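Local coordinates for acetate CoA-transferase subunit beta (Escherichia coli DH5[alpha], PDB 5DBN), which catalyses, as one subunit of a coenzyme A transferase, the transfer of CoA from acetyl-CoA to acetoacetate and other short-chain fatty acids through a covalent enzyme-CoA intermediate, at residues Ile7-Arg10 with Val11-Leu15; Ala77-Asp80 with Ser81-Phe85. All coordinates share one frame; numbering follows the deposited sequence.

Contact 1: residues Ile7-Arg10 with Val11-Leu15; sequences IARR and VAQEL
An i to i+4 salt bridge between Arg-10 and Glu-14 marks this local contact at the C-terminal end of helix 3-12, the amphipathic helix that opens the chain. Both terminal nitrogens of the arginine converge on a single carboxylate oxygen: Arg-10 NH2 reaches Glu-14 OE1 at 3.2 Å, nearly along the C-O axis, and NH1 donates to the anti lone pair of the same oxygen. The oxygen lies close to the guanidinium plane, which is turned 34° from the carboxylate. A bend at chi2 (57°) swings the arginine chain, whose first torsion leaves CG anti to the backbone N, along the helix toward the glutamate. The pair belongs to a wider charge cluster, because Arg-10 also bridges to Glu-185 and Glu-14 to Lys-134 and Arg-175; Glu-14 and Glu-185 probably offset the closeness of the Arg-10 and Arg-175 guanidinium groups.

The backbone supplies helical turns, with Val-11 N donating to Ile-7 O at 2.9 Å and Ala-12 N to Ala-8 O at the same distance. Near the end, Gln-13 N is shared between Arg-9 O at 3.3 Å and, more weakly, Arg-10 O. In this alpha/beta fold the helix packs on the large mixed sheet: beta-branched Ile-7 and Val-11, whose CG2 methyls lie 4.4 Å apart, face strand 135-138, and Val-11 also touches strands 95-98 and 166-168. Small Ala-8 and Ala-12 let the loop at Met-30 and Val-31 come close. Long, polar Arg-9 and Gln-13 suit the solvent side, where Gln-13 CG passes 3.5 Å from Arg-9 O.

Contact 2: residues Ala77-Asp80 with Ser81-Phe85; sequences AMFD and SAMSF
Strand 76-78 gives way at Phe-79 and Asp-80 to helix 81-89, and the extended backbone of these two residues carries the chain directly into the first helical turn. That turn closes with Ser-84 N donating to Asp-80 O at 3.0 Å. Asp-80 is the N-cap: its OD1 accepts from Met-83 N at 2.9 Å in a nearly straight bond (173°), approached almost along the C-O axis. With chi1 at 61°, the short carboxylate is turned over the first helical turn, OD1 toward the backbone N of Met-83, where its negative charge would probably be stabilised by the helix dipole.

Phe-79, at the turn from strand to helix, packs on the first helical turn. Its CB rests 3.7 Å from Met-83 CG, the two side chains crossing at about a right angle, while ring atom CE1 lies 3.7 Å from Ser-84 CB, which sits in plane at the ring edge. Serine is compact enough for this place, and its OG bonds to Gln-44 NE2 and to the backbone O of Glu-46, the predicted active-site residue. Alongside, Phe-79 shares a backbone hydrogen bond with Gly-48, and other chains of the assembly pack on the junction between strand 76-78 and helix 81-89.

Overall arrangement
Contacts 1 and 2 lie in series along the chain, their centres 27 Å apart and their nearest atoms about 17 Å apart, and share no helix or strand. Residues 7-15 lie nearer the centre of the folded chain, yet are only partly buried: one face packs on the large mixed sheet, the other is polar, and no other chain of the assembly touches it. Residues 77-85 are at the periphery of the folded chain but buried, with neighbouring subunits against them. The chemistry differs accordingly. Contact 1 pairs full charges near a helix's C-terminal end, whereas contact 2 sets a carboxylate against backbone N-H at a helix start, close to Glu-46.

Contact 1: residues Ile7-Arg10 with Val11-Leu15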
loop_
_atom_site.group_PDB
_atom_site.type_symbol
_atom_site.label_atom_id
_atom_site.label_comp_id
_atom_site.label_asym_id
_atom_site.label_seq_id
_atom_site.Cartn_x
_atom_site.Cartn_y
_atom_site.Cartn_z
ATOM N N ILE B 7 -32.436 8.057 -18.336
ATOM C CA ILE B 7 -31.077 7.533 -18.411
ATOM C C ILE B 7 -30.705 6.834 -17.102
ATOM O O ILE B 7 -30.283 5.678 -17.105
ATOM C CB ILE B 7 -30.058 8.650 -18.716
ATOM C CG1 ILE B 7 -30.326 9.239 -20.101
ATOM C CG2 ILE B 7 -28.625 8.118 -18.639
ATOM C CD1 ILE B 7 -29.596 10.532 -20.375
ATOM N N ALA B 8 -30.855 7.552 -15.992
ATOM C CA ALA B 8 -30.541 7.013 -14.673
ATOM C C ALA B 8 -31.340 5.746 -14.401
ATOM O O ALA B 8 -30.817 4.770 -13.861
ATOM C CB ALA B 8 -30.817 8.049 -13.600
ATOM N N ARG B 9 -32.614 5.776 -14.773
ATOM C CA ARG B 9 -33.498 4.633 -14.595
ATOM C C ARG B 9 -32.988 3.419 -15.368
ATOM O O ARG B 9 -32.943 2.311 -14.837
ATOM C CB ARG B 9 -34.916 4.995 -15.043
ATOM C CG ARG B 9 -35.946 3.890 -14.892
ATOM C CD ARG B 9 -37.335 4.411 -15.239
ATOM N NE ARG B 9 -38.368 3.384 -15.132
ATOM C CZ ARG B 9 -39.668 3.611 -15.303
ATOM N NH1 ARG B 9 -40.103 4.832 -15.591
ATOM N NH2 ARG B 9 -40.539 2.617 -15.186
ATOM N N ARG B 10 -32.600 3.629 -16.624
ATOM C CA ARG B 10 -32.085 2.537 -17.444
ATOM C C ARG B 10 -30.772 1.973 -16.896
ATOM O O ARG B 10 -30.588 0.756 -16.850
ATOM C CB ARG B 10 -31.897 2.994 -18.895
ATOM C CG ARG B 10 -31.288 1.931 -19.812
ATOM C CD ARG B 10 -32.105 0.641 -19.820
ATOM N NE ARG B 10 -31.413 -0.450 -20.501
ATOM C CZ ARG B 10 -30.554 -1.281 -19.913
ATOM N NH1 ARG B 10 -30.256 -1.148 -18.627
ATOM N NH2 ARG B 10 -29.980 -2.245 -20.616
ATOM N N VAL B 11 -29.861 2.852 -16.490
ATOM C CA VAL B 11 -28.590 2.419 -15.918
ATOM C C VAL B 11 -28.818 1.611 -14.643
ATOM O O VAL B 11 -28.134 0.614 -14.397
ATOM C CB VAL B 11 -27.664 3.621 -15.615
ATOM C CG1 VAL B 11 -26.427 3.179 -14.839
ATOM C CG2 VAL B 11 -27.248 4.316 -16.904
ATOM N N ALA B 12 -29.778 2.045 -13.833
ATOM C CA ALA B 12 -30.104 1.354 -12.591
ATOM C C ALA B 12 -30.512 -0.093 -12.851
ATOM O O ALA B 12 -30.199 -0.987 -12.065
ATOM C CB ALA B 12 -31.213 2.090 -11.855
ATOM N N GLN B 13 -31.213 -0.316 -13.958
ATOM C CA GLN B 13 -31.652 -1.657 -14.335
ATOM C C GLN B 13 -30.490 -2.535 -14.804
ATOM O O GLN B 13 -30.628 -3.754 -14.902
ATOM C CB GLN B 13 -32.723 -1.574 -15.427
ATOM C CG GLN B 13 -34.055 -1.021 -14.935
ATOM C CD GLN B 13 -35.065 -0.817 -16.051
ATOM O OE1 GLN B 13 -34.730 -0.896 -17.233
ATOM N NE2 GLN B 13 -36.312 -0.554 -15.677
ATOM N N GLU B 14 -29.342 -1.920 -15.075
ATOM C CA GLU B 14 -28.173 -2.659 -15.547
ATOM C C GLU B 14 -27.423 -3.308 -14.393
ATOM O O GLU B 14 -26.788 -4.349 -14.562
ATOM C CB GLU B 14 -27.224 -1.733 -16.312
ATOM C CG GLU B 14 -26.078 -2.451 -17.012
ATOM C CD GLU B 14 -26.536 -3.328 -18.162
ATOM O OE1 GLU B 14 -27.689 -3.170 -18.619
ATOM O OE2 GLU B 14 -25.738 -4.179 -18.606
ATOM N N LEU B 15 -27.497 -2.685 -13.223
ATOM C CA LEU B 15 -26.760 -3.154 -12.060
ATOM C C LEU B 15 -27.333 -4.462 -11.527
ATOM O O LEU B 15 -28.547 -4.665 -11.535
ATOM C CB LEU B 15 -26.781 -2.093 -10.958
ATOM C CG LEU B 15 -26.316 -0.695 -11.370
ATOM C CD1 LEU B 15 -26.436 0.272 -10.205
ATOM C CD2 LEU B 15 -24.888 -0.731 -11.893
#

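Contact 2: residues Ala77-Asp80 with Ser81-Phe85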
loop_
_atom_site.group_PDB
_atom_site.type_symbol
_atom_site.label_atom_id
_atom_site.label_comp_id
_atom_site.label_asym_id
_atom_site.label_seq_id
_atom_site.Cartn_x
_atom_site.Cartn_y
_atom_site.Cartn_z
ATOM N N ALA B 77 -17.388 0.841 5.780
ATOM C CA ALA B 77 -15.977 0.703 6.131
ATOM C C ALA B 77 -15.176 1.907 5.654
ATOM O O ALA B 77 -15.376 2.398 4.544
ATOM C CB ALA B 77 -15.410 -0.578 5.535
ATOM N N MET B 78 -14.274 2.375 6.512
ATOM C CA MET B 78 -13.395 3.494 6.195
ATOM C C MET B 78 -11.999 2.990 5.840
ATOM O O MET B 78 -11.540 1.984 6.377
ATOM C CB MET B 78 -13.324 4.460 7.379
ATOM C CG MET B 78 -14.674 5.040 7.791
ATOM S SD MET B 78 -15.372 6.151 6.548
ATOM C CE MET B 78 -17.123 6.017 6.892
ATOM N N PHE B 79 -11.326 3.698 4.936
ATOM C CA PHE B 79 -9.956 3.368 4.548
ATOM C C PHE B 79 -9.298 4.569 3.869
ATOM O O PHE B 79 -9.989 5.507 3.473
ATOM C CB PHE B 79 -9.945 2.150 3.625
ATOM C CG PHE B 79 -11.026 2.170 2.582
ATOM C CD1 PHE B 79 -10.897 2.944 1.440
ATOM C CD2 PHE B 79 -12.175 1.411 2.746
ATOM C CE1 PHE B 79 -11.893 2.962 0.482
ATOM C CE2 PHE B 79 -13.174 1.425 1.789
ATOM C CZ PHE B 79 -13.032 2.203 0.655
ATOM N N ASP B 80 -7.971 4.549 3.737
ATOM C CA ASP B 80 -7.262 5.681 3.134
ATOM C C ASP B 80 -7.351 5.645 1.610
ATOM O O ASP B 80 -7.941 4.734 1.030
ATOM C CB ASP B 80 -5.790 5.727 3.591
ATOM C CG ASP B 80 -4.993 4.497 3.194
ATOM O OD1 ASP B 80 -5.064 4.063 2.026
ATOM O OD2 ASP B 80 -4.263 3.975 4.062
ATOM N N SER B 81 -6.763 6.649 0.971
ATOM C CA SER B 81 -6.885 6.826 -0.471
ATOM C C SER B 81 -6.117 5.776 -1.273
ATOM O O SER B 81 -6.526 5.412 -2.375
ATOM C CB SER B 81 -6.404 8.224 -0.864
ATOM O OG SER B 81 -7.150 9.221 -0.188
ATOM N N ALA B 82 -4.995 5.307 -0.736
ATOM C CA ALA B 82 -4.221 4.263 -1.401
ATOM C C ALA B 82 -5.051 2.991 -1.506
ATOM O O ALA B 82 -5.094 2.350 -2.554
ATOM C CB ALA B 82 -2.928 3.995 -0.660
ATOM N N MET B 83 -5.694 2.628 -0.404
ATOM C CA MET B 83 -6.601 1.490 -0.378
ATOM C C MET B 83 -7.782 1.721 -1.315
ATOM O O MET B 83 -8.203 0.813 -2.033
ATOM C CB MET B 83 -7.102 1.236 1.046
ATOM C CG MET B 83 -8.087 0.083 1.163
ATOM S SD MET B 83 -7.397 -1.463 0.553
ATOM C CE MET B 83 -8.705 -2.608 0.980
ATOM N N SER B 84 -8.316 2.938 -1.294
ATOM C CA SER B 84 -9.457 3.292 -2.130
ATOM C C SER B 84 -9.176 3.011 -3.601
ATOM O O SER B 84 -9.964 2.351 -4.279
ATOM C CB SER B 84 -9.822 4.765 -1.950
ATOM O OG SER B 84 -10.941 5.113 -2.748
ATOM N N PHE B 85 -8.055 3.523 -4.092
ATOM C CA PHE B 85 -7.710 3.364 -5.495
ATOM C C PHE B 85 -7.008 2.037 -5.760
ATOM O O PHE B 85 -6.807 1.661 -6.910
ATOM C CB PHE B 85 -6.870 4.548 -5.965
ATOM C CG PHE B 85 -7.687 5.786 -6.197
ATOM C CD1 PHE B 85 -7.945 6.666 -5.159
ATOM C CD2 PHE B 85 -8.242 6.043 -7.441
ATOM C CE1 PHE B 85 -8.716 7.795 -5.363
ATOM C CE2 PHE B 85 -9.015 7.168 -7.651
ATOM C CZ PHE B 85 -9.252 8.045 -6.610
#